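Side-chain contacts in endoglucanase (Clostridium thermocellum, PDB 2YIK), which probably hydrolyses cellulose as a family 9 endoglucanase, cutting beta-1,4-glucosidic bonds within the polysaccharide: residues K243-A248 with Y290-N295; G313-W318 with Q366-K371; I402-D407 with N419-Q424. All coordinates share one frame; numbering follows the deposited sequence.

Contact 1 of 3, residues K243-A248 with Y290-N295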
loop_
_atom_site.group_PDB
_atom_site.type_symbol
_atom_site.label_atom_id
_atom_site.label_comp_id
_atom_site.label_asym_id
_atom_site.label_seq_id
_atom_site.Cartn_x
_atom_site.Cartn_y
_atom_site.Cartn_z
ATOM N N LYS A 243 6.639 18.344 -7.219
ATOM C CA LYS A 243 6.706 17.417 -8.341
ATOM C C LYS A 243 5.697 16.282 -8.158
ATOM O O LYS A 243 4.987 15.918 -9.101
ATOM C CB LYS A 243 8.114 16.850 -8.488
ATOM C CG LYS A 243 8.237 15.861 -9.624
ATOM C CD LYS A 243 9.685 15.728 -10.053
ATOM C CE LYS A 243 9.952 14.399 -10.736
ATOM N NZ LYS A 243 11.083 13.703 -10.032
ATOM N N SER A 244 5.627 15.740 -6.943
ATOM C CA SER A 244 4.694 14.654 -6.635
ATOM C C SER A 244 3.263 15.112 -6.893
ATOM O O SER A 244 2.485 14.411 -7.539
ATOM C CB SER A 244 4.830 14.221 -5.169
ATOM O OG SER A 244 6.141 13.765 -4.889
ATOM N N LEU A 245 2.924 16.296 -6.391
ATOM C CA LEU A 245 1.585 16.841 -6.571
ATOM C C LEU A 245 1.270 17.078 -8.045
ATOM O O LEU A 245 0.144 16.857 -8.486
ATOM C CB LEU A 245 1.428 18.147 -5.790
ATOM C CG LEU A 245 0.032 18.787 -5.824
ATOM C CD1 LEU A 245 -1.015 17.810 -5.331
ATOM C CD2 LEU A 245 0.027 20.040 -4.956
ATOM N N ASP A 246 2.263 17.527 -8.806
ATOM C CA ASP A 246 2.055 17.775 -10.228
ATOM C C ASP A 246 1.706 16.463 -10.942
ATOM O O ASP A 246 0.773 16.411 -11.750
ATOM C CB ASP A 246 3.302 18.402 -10.853
ATOM C CG ASP A 246 3.191 18.533 -12.355
ATOM O OD1 ASP A 246 2.215 19.124 -12.835
ATOM O OD2 ASP A 246 4.083 18.047 -13.069
ATOM N N TYR A 247 2.453 15.405 -10.645
ATOM C CA TYR A 247 2.178 14.107 -11.247
ATOM C C TYR A 247 0.826 13.564 -10.759
ATOM O O TYR A 247 0.066 12.982 -11.536
ATOM C CB TYR A 247 3.295 13.107 -10.915
ATOM C CG TYR A 247 4.484 13.155 -11.857
ATOM C CD1 TYR A 247 5.443 14.168 -11.767
ATOM C CD2 TYR A 247 4.649 12.180 -12.842
ATOM C CE1 TYR A 247 6.545 14.203 -12.639
ATOM C CE2 TYR A 247 5.737 12.202 -13.717
ATOM C CZ TYR A 247 6.682 13.214 -13.611
ATOM O OH TYR A 247 7.753 13.230 -14.478
ATOM N N ALA A 248 0.522 13.762 -9.480
ATOM C CA ALA A 248 -0.743 13.288 -8.918
ATOM C C ALA A 248 -1.945 13.896 -9.646
ATOM O O ALA A 248 -2.862 13.178 -10.061
ATOM C CB ALA A 248 -0.818 13.610 -7.417
ATOM N N TYR A 290 -7.861 16.975 -2.476
ATOM C CA TYR A 290 -8.530 18.143 -1.913
ATOM C C TYR A 290 -7.727 18.562 -0.692
ATOM O O TYR A 290 -7.506 19.750 -0.458
ATOM C CB TYR A 290 -9.968 17.844 -1.487
ATOM C CG TYR A 290 -10.642 19.055 -0.865
ATOM C CD1 TYR A 290 -11.162 20.082 -1.660
ATOM C CD2 TYR A 290 -10.696 19.210 0.522
ATOM C CE1 TYR A 290 -11.715 21.235 -1.086
ATOM C CE2 TYR A 290 -11.243 20.352 1.103
ATOM C CZ TYR A 290 -11.751 21.359 0.295
ATOM O OH TYR A 290 -12.296 22.477 0.884
ATOM N N LEU A 291 -7.276 17.572 0.075
ATOM C CA LEU A 291 -6.484 17.825 1.271
ATOM C C LEU A 291 -5.209 18.581 0.885
ATOM O O LEU A 291 -4.771 19.487 1.592
ATOM C CB LEU A 291 -6.140 16.488 1.944
ATOM C CG LEU A 291 -5.900 16.420 3.457
ATOM C CD1 LEU A 291 -7.021 17.129 4.202
ATOM C CD2 LEU A 291 -5.817 14.950 3.891
ATOM N N ALA A 292 -4.635 18.218 -0.257
ATOM C CA ALA A 292 -3.409 18.839 -0.736
ATOM C C ALA A 292 -3.571 20.208 -1.380
ATOM O O ALA A 292 -2.700 21.067 -1.262
ATOM C CB ALA A 292 -2.706 17.897 -1.724
ATOM N N THR A 293 -4.699 20.424 -2.045
ATOM C CA THR A 293 -4.914 21.684 -2.785
ATOM C C THR A 293 -6.023 22.661 -2.392
ATOM O O THR A 293 -5.940 23.861 -2.699
ATOM C CB THR A 293 -5.203 21.389 -4.309
ATOM O OG1 THR A 293 -6.404 20.596 -4.434
ATOM C CG2 THR A 293 -4.052 20.635 -4.955
ATOM N N GLN A 294 -7.004 22.146 -1.654
ATOM C CA GLN A 294 -8.272 22.803 -1.267
ATOM C C GLN A 294 -9.064 23.317 -2.500
ATOM O O GLN A 294 -9.925 24.205 -2.411
ATOM C CB GLN A 294 -8.104 23.854 -0.102
ATOM C CG GLN A 294 -7.546 23.174 1.172
ATOM C CD GLN A 294 -6.076 23.480 1.361
ATOM O OE1 GLN A 294 -5.714 24.486 1.991
ATOM N NE2 GLN A 294 -5.210 22.650 0.770
ATOM N N ASN A 295 -8.806 22.668 -3.643
ATOM C CA ASN A 295 -9.518 22.931 -4.897
ATOM C C ASN A 295 -10.863 22.151 -4.781
ATOM O O ASN A 295 -10.907 20.890 -4.797
ATOM C CB ASN A 295 -8.715 22.398 -6.108
ATOM C CG ASN A 295 -9.374 22.725 -7.474
ATOM O OD1 ASN A 295 -10.602 22.960 -7.583
ATOM N ND2 ASN A 295 -8.560 22.706 -8.522
#
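L245 reaches from helix 238-257 to A292 and T293 at the end of helix 279-293, and the contact is wholly apolar where the two segments meet. Both methyls of the leucine are engaged. CD1 lies 4.0 Å from A292 CB and 4.2 Å from T293 CG2, while CD2 meets that same CG2 at 4.1 Å, which places the threonine methyl before the fork of the leucine. The reach follows from the leucine's first torsion: CG stands opposite the backbone N (chi1 -176°) and carries the branch out from its helix. The backbones stay apart, with 7.9 Å between L245 CA and A292 CA, and the buried surface of 96 Å² is correspondingly small. Y230 of helix 216-233 touches both L245 and A292, so a third helix packs against the pair.

The contact joins two helices of the (alpha/alpha)6 barrel fold expected for family 9 hydrolases, and it involves the C-terminal turn of one of them.

At the end of helix 279-293 a set of polar bonds surrounds T293. This residue divides its two branches: CG2 faces the leucine, whereas OG1, set between the backbone N and carbonyl carbon (chi1 61°), accepts from N295 N at 3.3 Å with a fairly straight N-H (159°), forming an ST turn. The same OG1 is also hydrogen-bonded to the carbonyl oxygen of L289, so two bonds fix the rotation of the side chain and hence the position of its methyl. Q294 leaves helical geometry with a positive phi, and N295 then serves as N-cap of helix 296-305, its OD1 bonded to the backbone N of H297.

Contact 2 of 3, residues G313-W318 with Q366-K371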
loop_
_atom_site.group_PDB
_atom_site.type_symbol
_atom_site.label_atom_id
_atom_site.label_comp_id
_atom_site.label_asym_id
_atom_site.label_seq_id
_atom_site.Cartn_x
_atom_site.Cartn_y
_atom_site.Cartn_z
ATOM N N GLY A 313 -18.651 -2.195 5.504
ATOM C CA GLY A 313 -18.701 -3.505 4.893
ATOM C C GLY A 313 -17.514 -4.418 4.968
ATOM O O GLY A 313 -17.601 -5.503 5.548
ATOM N N TRP A 314 -16.422 -3.946 4.383
ATOM C CA TRP A 314 -15.146 -4.648 4.289
ATOM C C TRP A 314 -14.129 -3.906 5.180
ATOM O O TRP A 314 -14.546 -3.251 6.152
ATOM C CB TRP A 314 -14.743 -4.613 2.787
ATOM C CG TRP A 314 -13.940 -5.789 2.359
ATOM C CD1 TRP A 314 -12.682 -5.770 1.836
ATOM C CD2 TRP A 314 -14.311 -7.172 2.456
ATOM N NE1 TRP A 314 -12.241 -7.050 1.600
ATOM C CE2 TRP A 314 -13.223 -7.931 1.969
ATOM C CE3 TRP A 314 -15.462 -7.840 2.901
ATOM C CZ2 TRP A 314 -13.244 -9.323 1.927
ATOM C CZ3 TRP A 314 -15.482 -9.235 2.857
ATOM C CH2 TRP A 314 -14.382 -9.958 2.368
ATOM N N ILE A 315 -12.822 -3.972 4.892
ATOM C CA ILE A 315 -11.863 -3.142 5.611
ATOM C C ILE A 315 -10.851 -2.591 4.564
ATOM O O ILE A 315 -10.908 -2.976 3.390
ATOM C CB ILE A 315 -11.262 -3.819 6.973
ATOM C CG1 ILE A 315 -10.427 -2.758 7.700
ATOM C CG2 ILE A 315 -10.599 -5.123 6.706
ATOM C CD1 ILE A 315 -11.025 -2.559 9.082
ATOM N N HIS A 316 -10.005 -1.644 4.947
ATOM C CA HIS A 316 -9.083 -1.053 3.995
ATOM C C HIS A 316 -8.136 -2.128 3.413
ATOM O O HIS A 316 -7.498 -2.840 4.173
ATOM C CB HIS A 316 -8.326 0.071 4.727
ATOM C CG HIS A 316 -7.465 0.914 3.853
ATOM N ND1 HIS A 316 -7.948 1.921 3.049
ATOM C CD2 HIS A 316 -6.102 0.952 3.708
ATOM C CE1 HIS A 316 -6.946 2.547 2.456
ATOM N NE2 HIS A 316 -5.820 1.969 2.849
ATOM N N CYS A 317 -8.043 -2.251 2.086
ATOM C CA CYS A 317 -7.144 -3.241 1.461
ATOM C C CYS A 317 -6.923 -2.894 -0.011
ATOM O O CYS A 317 -7.655 -2.074 -0.563
ATOM C CB CYS A 317 -7.721 -4.655 1.571
ATOM S SG CYS A 317 -9.307 -4.869 0.750
ATOM N N TRP A 318 -5.945 -3.523 -0.657
ATOM C CA TRP A 318 -5.667 -3.205 -2.056
ATOM C C TRP A 318 -6.880 -3.241 -2.980
ATOM O O TRP A 318 -6.934 -2.495 -3.950
ATOM C CB TRP A 318 -4.562 -4.112 -2.631
ATOM C CG TRP A 318 -4.936 -5.561 -2.807
ATOM C CD1 TRP A 318 -4.612 -6.593 -1.982
ATOM C CD2 TRP A 318 -5.687 -6.132 -3.901
ATOM N NE1 TRP A 318 -5.128 -7.770 -2.474
ATOM C CE2 TRP A 318 -5.808 -7.517 -3.614
ATOM C CE3 TRP A 318 -6.317 -5.600 -5.023
ATOM C CZ2 TRP A 318 -6.477 -8.388 -4.499
ATOM C CZ3 TRP A 318 -6.983 -6.472 -5.887
ATOM C CH2 TRP A 318 -7.084 -7.846 -5.599
ATOM N N GLN A 366 -17.223 4.639 12.315
ATOM C CA GLN A 366 -17.578 4.266 13.676
ATOM C C GLN A 366 -18.308 2.924 13.582
ATOM O O GLN A 366 -18.143 2.051 14.437
ATOM C CB GLN A 366 -18.480 5.320 14.326
ATOM C CG GLN A 366 -18.824 4.996 15.776
ATOM C CD GLN A 366 -19.809 5.975 16.399
ATOM O OE1 GLN A 366 -20.320 5.740 17.494
ATOM N NE2 GLN A 366 -20.079 7.072 15.706
ATOM N N ASP A 367 -19.110 2.766 12.531
ATOM C CA ASP A 367 -19.846 1.523 12.302
ATOM C C ASP A 367 -18.883 0.385 11.970
ATOM O O ASP A 367 -19.059 -0.744 12.421
ATOM C CB ASP A 367 -20.836 1.684 11.147
ATOM C CG ASP A 367 -22.043 2.517 11.522
ATOM O OD1 ASP A 367 -22.148 2.922 12.699
ATOM O OD2 ASP A 367 -22.894 2.761 10.643
ATOM N N LEU A 368 -17.874 0.689 11.161
ATOM C CA LEU A 368 -16.877 -0.299 10.771
ATOM C C LEU A 368 -16.131 -0.785 12.009
ATOM O O LEU A 368 -15.943 -1.985 12.215
ATOM C CB LEU A 368 -15.878 0.320 9.795
ATOM C CG LEU A 368 -14.652 -0.519 9.437
ATOM C CD1 LEU A 368 -15.084 -1.753 8.640
ATOM C CD2 LEU A 368 -13.669 0.344 8.642
ATOM N N LEU A 369 -15.713 0.168 12.834
ATOM C CA LEU A 369 -14.978 -0.142 14.049
ATOM C C LEU A 369 -15.804 -0.866 15.108
ATOM O O LEU A 369 -15.278 -1.720 15.816
ATOM C CB LEU A 369 -14.355 1.137 14.621
ATOM C CG LEU A 369 -13.201 1.689 13.776
ATOM C CD1 LEU A 369 -12.735 3.023 14.341
ATOM C CD2 LEU A 369 -12.049 0.686 13.756
ATOM N N ASP A 370 -17.085 -0.527 15.227
ATOM C CA ASP A 370 -17.938 -1.214 16.198
ATOM C C ASP A 370 -18.050 -2.666 15.753
ATOM O O ASP A 370 -18.102 -3.582 16.571
ATOM C CB ASP A 370 -19.348 -0.617 16.244
ATOM C CG ASP A 370 -19.405 0.704 16.991
ATOM O OD1 ASP A 370 -18.509 0.970 17.822
ATOM O OD2 ASP A 370 -20.361 1.471 16.753
ATOM N N LYS A 371 -18.074 -2.857 14.440
ATOM C CA LYS A 371 -18.194 -4.182 13.859
ATOM C C LYS A 371 -16.946 -5.012 14.142
ATOM O O LYS A 371 -17.049 -6.148 14.619
ATOM C CB LYS A 371 -18.439 -4.062 12.351
ATOM C CG LYS A 371 -19.048 -5.308 11.709
ATOM C CD LYS A 371 -19.380 -5.105 10.235
ATOM C CE LYS A 371 -20.540 -4.141 10.047
ATOM N NZ LYS A 371 -21.020 -4.137 8.639
#
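G313 and L368 bring the irregular segment 313-318 nearest to helix 363-373, with 6.9 Å between G313 CA and L368 CA. On the helix side L368 does most of the touching. Its CB points toward the loop, and with CG trans to the backbone N (chi1 172°) both methyls are brought against I315 CD1. CD2 packs on that atom at 4.0 Å and CD1 at 4.2 Å, so the isoleucine's terminal methyl sits against the leucine fork while the two side chains run at about a right angle to each other. I315 makes the approach with its long branch. Its second torsion of 121° is away from a staggered value, a sign of some strain in the model or in the packing.

L368 CD1 also stands only 3.0 Å from W314 O. That is short for a carbon-oxygen pair, so its exact placement is doubtful.

In a six-hairpin glycosidase such as this one the helices are joined by excursions of irregular chain, and segment 313-318 belongs to one, leading from helix 296-305 to helix 322-336. I315 also touches A399 of helix 392-408, and L368 touches S323 of helix 322-336, which brings two further helices against the contact.

At the margin K371 comes near G313 without bonding to it. Only the NZ end of the lysine approaches, to 4.4 Å from G313 N, and this ammonium is hydrogen-bonded to the carbonyl oxygen of P312, just before the segment. On its far side W314 presents its indole edge to C317 SG, which lies in the ring plane.

Contact 3 of 3, residues I402-D407 with N419-Q424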
loop_
_atom_site.group_PDB
_atom_site.type_symbol
_atom_site.label_atom_id
_atom_site.label_comp_id
_atom_site.label_asym_id
_atom_site.label_seq_id
_atom_site.Cartn_x
_atom_site.Cartn_y
_atom_site.Cartn_z
ATOM N N ILE A 402 -7.139 1.912 11.166
ATOM C CA ILE A 402 -8.344 2.744 11.174
ATOM C C ILE A 402 -8.749 3.059 12.608
ATOM O O ILE A 402 -9.156 4.174 12.913
ATOM C CB ILE A 402 -9.537 2.055 10.460
ATOM C CG1 ILE A 402 -9.189 1.805 8.989
ATOM C CG2 ILE A 402 -10.802 2.911 10.601
ATOM C CD1 ILE A 402 -8.980 3.051 8.200
ATOM N N ALA A 403 -8.632 2.074 13.490
ATOM C CA ALA A 403 -8.991 2.272 14.890
ATOM C C ALA A 403 -8.140 3.372 15.536
ATOM O O ALA A 403 -8.656 4.228 16.256
ATOM C CB ALA A 403 -8.821 0.969 15.659
ATOM N N LEU A 404 -6.837 3.336 15.270
ATOM C CA LEU A 404 -5.899 4.305 15.828
ATOM C C LEU A 404 -6.057 5.699 15.210
ATOM O O LEU A 404 -5.867 6.706 15.886
ATOM C CB LEU A 404 -4.475 3.775 15.657
ATOM C CG LEU A 404 -4.299 2.450 16.421
ATOM C CD1 LEU A 404 -3.165 1.630 15.835
ATOM C CD2 LEU A 404 -4.063 2.757 17.894
ATOM N N VAL A 405 -6.415 5.750 13.931
ATOM C CA VAL A 405 -6.629 7.024 13.257
ATOM C C VAL A 405 -7.904 7.685 13.812
ATOM O O VAL A 405 -7.954 8.900 14.018
ATOM C CB VAL A 405 -6.758 6.826 11.721
ATOM C CG1 VAL A 405 -7.371 8.067 11.072
ATOM C CG2 VAL A 405 -5.384 6.544 11.126
ATOM N N TYR A 406 -8.929 6.877 14.068
ATOM C CA TYR A 406 -10.184 7.401 14.606
ATOM C C TYR A 406 -9.946 8.026 15.980
ATOM O O TYR A 406 -10.417 9.135 16.256
ATOM C CB TYR A 406 -11.230 6.289 14.741
ATOM C CG TYR A 406 -12.578 6.778 15.229
ATOM C CD1 TYR A 406 -12.837 6.936 16.591
ATOM C CD2 TYR A 406 -13.592 7.094 14.328
ATOM C CE1 TYR A 406 -14.069 7.397 17.041
ATOM C CE2 TYR A 406 -14.830 7.551 14.765
ATOM C CZ TYR A 406 -15.064 7.699 16.122
ATOM O OH TYR A 406 -16.296 8.124 16.566
ATOM N N ASP A 407 -9.217 7.319 16.840
ATOM C CA ASP A 407 -8.947 7.838 18.174
ATOM C C ASP A 407 -8.087 9.091 18.127
ATOM O O ASP A 407 -8.286 10.011 18.926
ATOM C CB ASP A 407 -8.284 6.771 19.058
ATOM C CG ASP A 407 -9.287 5.744 19.585
ATOM O OD1 ASP A 407 -10.493 5.891 19.293
ATOM O OD2 ASP A 407 -8.876 4.795 20.289
ATOM N N ASN A 419 -7.648 0.442 22.315
ATOM C CA ASN A 419 -7.428 -0.635 23.274
ATOM C C ASN A 419 -7.633 -1.965 22.565
ATOM O O ASN A 419 -6.878 -2.914 22.783
ATOM C CB ASN A 419 -8.388 -0.522 24.466
ATOM C CG ASN A 419 -8.167 0.747 25.268
ATOM O OD1 ASN A 419 -7.067 1.295 25.283
ATOM N ND2 ASN A 419 -9.211 1.214 25.948
ATOM N N TRP A 420 -8.653 -2.028 21.713
ATOM C CA TRP A 420 -8.928 -3.242 20.957
ATOM C C TRP A 420 -7.776 -3.515 19.988
ATOM O O TRP A 420 -7.306 -4.653 19.865
ATOM C CB TRP A 420 -10.219 -3.095 20.158
ATOM C CG TRP A 420 -10.406 -4.196 19.161
ATOM C CD1 TRP A 420 -10.853 -5.459 19.407
ATOM C CD2 TRP A 420 -10.103 -4.141 17.758
ATOM N NE1 TRP A 420 -10.851 -6.198 18.244
ATOM C CE2 TRP A 420 -10.396 -5.414 17.220
ATOM C CE3 TRP A 420 -9.615 -3.141 16.909
ATOM C CZ2 TRP A 420 -10.214 -5.712 15.861
ATOM C CZ3 TRP A 420 -9.434 -3.437 15.560
ATOM C CH2 TRP A 420 -9.735 -4.714 15.051
ATOM N N ALA A 421 -7.338 -2.469 19.290
ATOM C CA ALA A 421 -6.241 -2.597 18.330
ATOM C C ALA A 421 -5.019 -3.194 19.026
ATOM O O ALA A 421 -4.350 -4.075 18.487
ATOM C CB ALA A 421 -5.893 -1.231 17.739
ATOM N N ARG A 422 -4.742 -2.704 20.229
ATOM C CA ARG A 422 -3.611 -3.190 21.004
ATOM C C ARG A 422 -3.730 -4.681 21.312
ATOM O O ARG A 422 -2.750 -5.420 21.219
ATOM C CB ARG A 422 -3.487 -2.419 22.316
ATOM C CG ARG A 422 -2.171 -2.689 23.014
ATOM C CD ARG A 422 -2.077 -2.019 24.371
ATOM N NE ARG A 422 -0.716 -2.108 24.893
ATOM C CZ ARG A 422 -0.306 -1.542 26.024
ATOM N NH1 ARG A 422 -1.156 -0.845 26.764
ATOM N NH2 ARG A 422 0.962 -1.657 26.406
ATOM N N SER A 423 -4.925 -5.121 21.692
ATOM C CA SER A 423 -5.131 -6.529 22.000
ATOM C C SER A 423 -4.841 -7.360 20.749
ATOM O O SER A 423 -4.275 -8.444 20.833
ATOM C CB SER A 423 -6.566 -6.781 22.489
ATOM O OG SER A 423 -7.502 -6.786 21.426
ATOM N N GLN A 424 -5.207 -6.837 19.583
ATOM C CA GLN A 424 -4.973 -7.559 18.341
ATOM C C GLN A 424 -3.491 -7.590 17.959
ATOM O O GLN A 424 -2.991 -8.625 17.514
ATOM C CB GLN A 424 -5.817 -6.957 17.211
ATOM C CG GLN A 424 -7.331 -7.098 17.413
ATOM C CD GLN A 424 -7.764 -8.532 17.698
ATOM O OE1 GLN A 424 -8.132 -8.875 18.829
ATOM N NE2 GLN A 424 -7.717 -9.376 16.677
#
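Segments 402-407 and 419-424 form a buried, apolar helix-to-helix contact between helices 392-408 and 416-428, which follow each other in the chain. Over these residues the axes approach to 9.3 Å, and their directions differ by 152°, close to antiparallel. Small side chains allow the nearest backbone approach: A403 CA and A421 CA are 6.6 Å apart, both CB atoms point toward the opposing helix, and the two methyls meet obliquely, slipped past each other, at 4.2 Å.

Two larger groups flank this alanine pair. L404 closes in with its branch point, CG resting 4.2 Å from A421 CB, so that the A421 methyl is shared between alanine and leucine. From the other helix comes the indole of W420: with CG opposite its backbone N (chi1 169°), the six-membered ring is swung back to A403, whose CB lies at the ring edge, near its plane, 4.4 Å from CE3. The aromatic face is therefore not what meets the alanine. Neighbouring helices add to the enclosure, since A403 also touches L369 of helix 363-373 and L404 touches F515 of helix 499-516.

Two polar side chains, S423 and D407, bond close by. S423 OG donates to W420 O at 2.7 Å, in the carbonyl plane and on a lone pair (C=O...O angle 131°), and this oxygen also accepts the helical bond from Q424 N. D407 bonds through OD2 to the backbone N of A418 and through OD1 to S415 OG, linking the end of one helix to the beginning of the next, where the helix dipole would probably favour its charge.

Consecutive and nearly antiparallel, the two helices make a helical hairpin, the repeating element of the (alpha/alpha)6 barrel of family 9; here alanines let them close up.

In the fold
Contacts 2 and 3 are neighbours in one packed region, their centres 12 Å apart. L369 joins them: its CD1 lies 3.6 Å from Y406 CB and its CD2 3.6 Å from A403 CA, so helix 363-373 packs on the loop through L368 and on helix 392-408 through the next residue. Contact 1 stands apart, its centre 27 Å from that of contact 2 and 29 Å from that of contact 3, without touching either. All three follow one another along the chain and lie away from the predicted catalytic H451 and the bound metals; the W314 side chain of contact 2 is about 10 Å from a bound calcium ion.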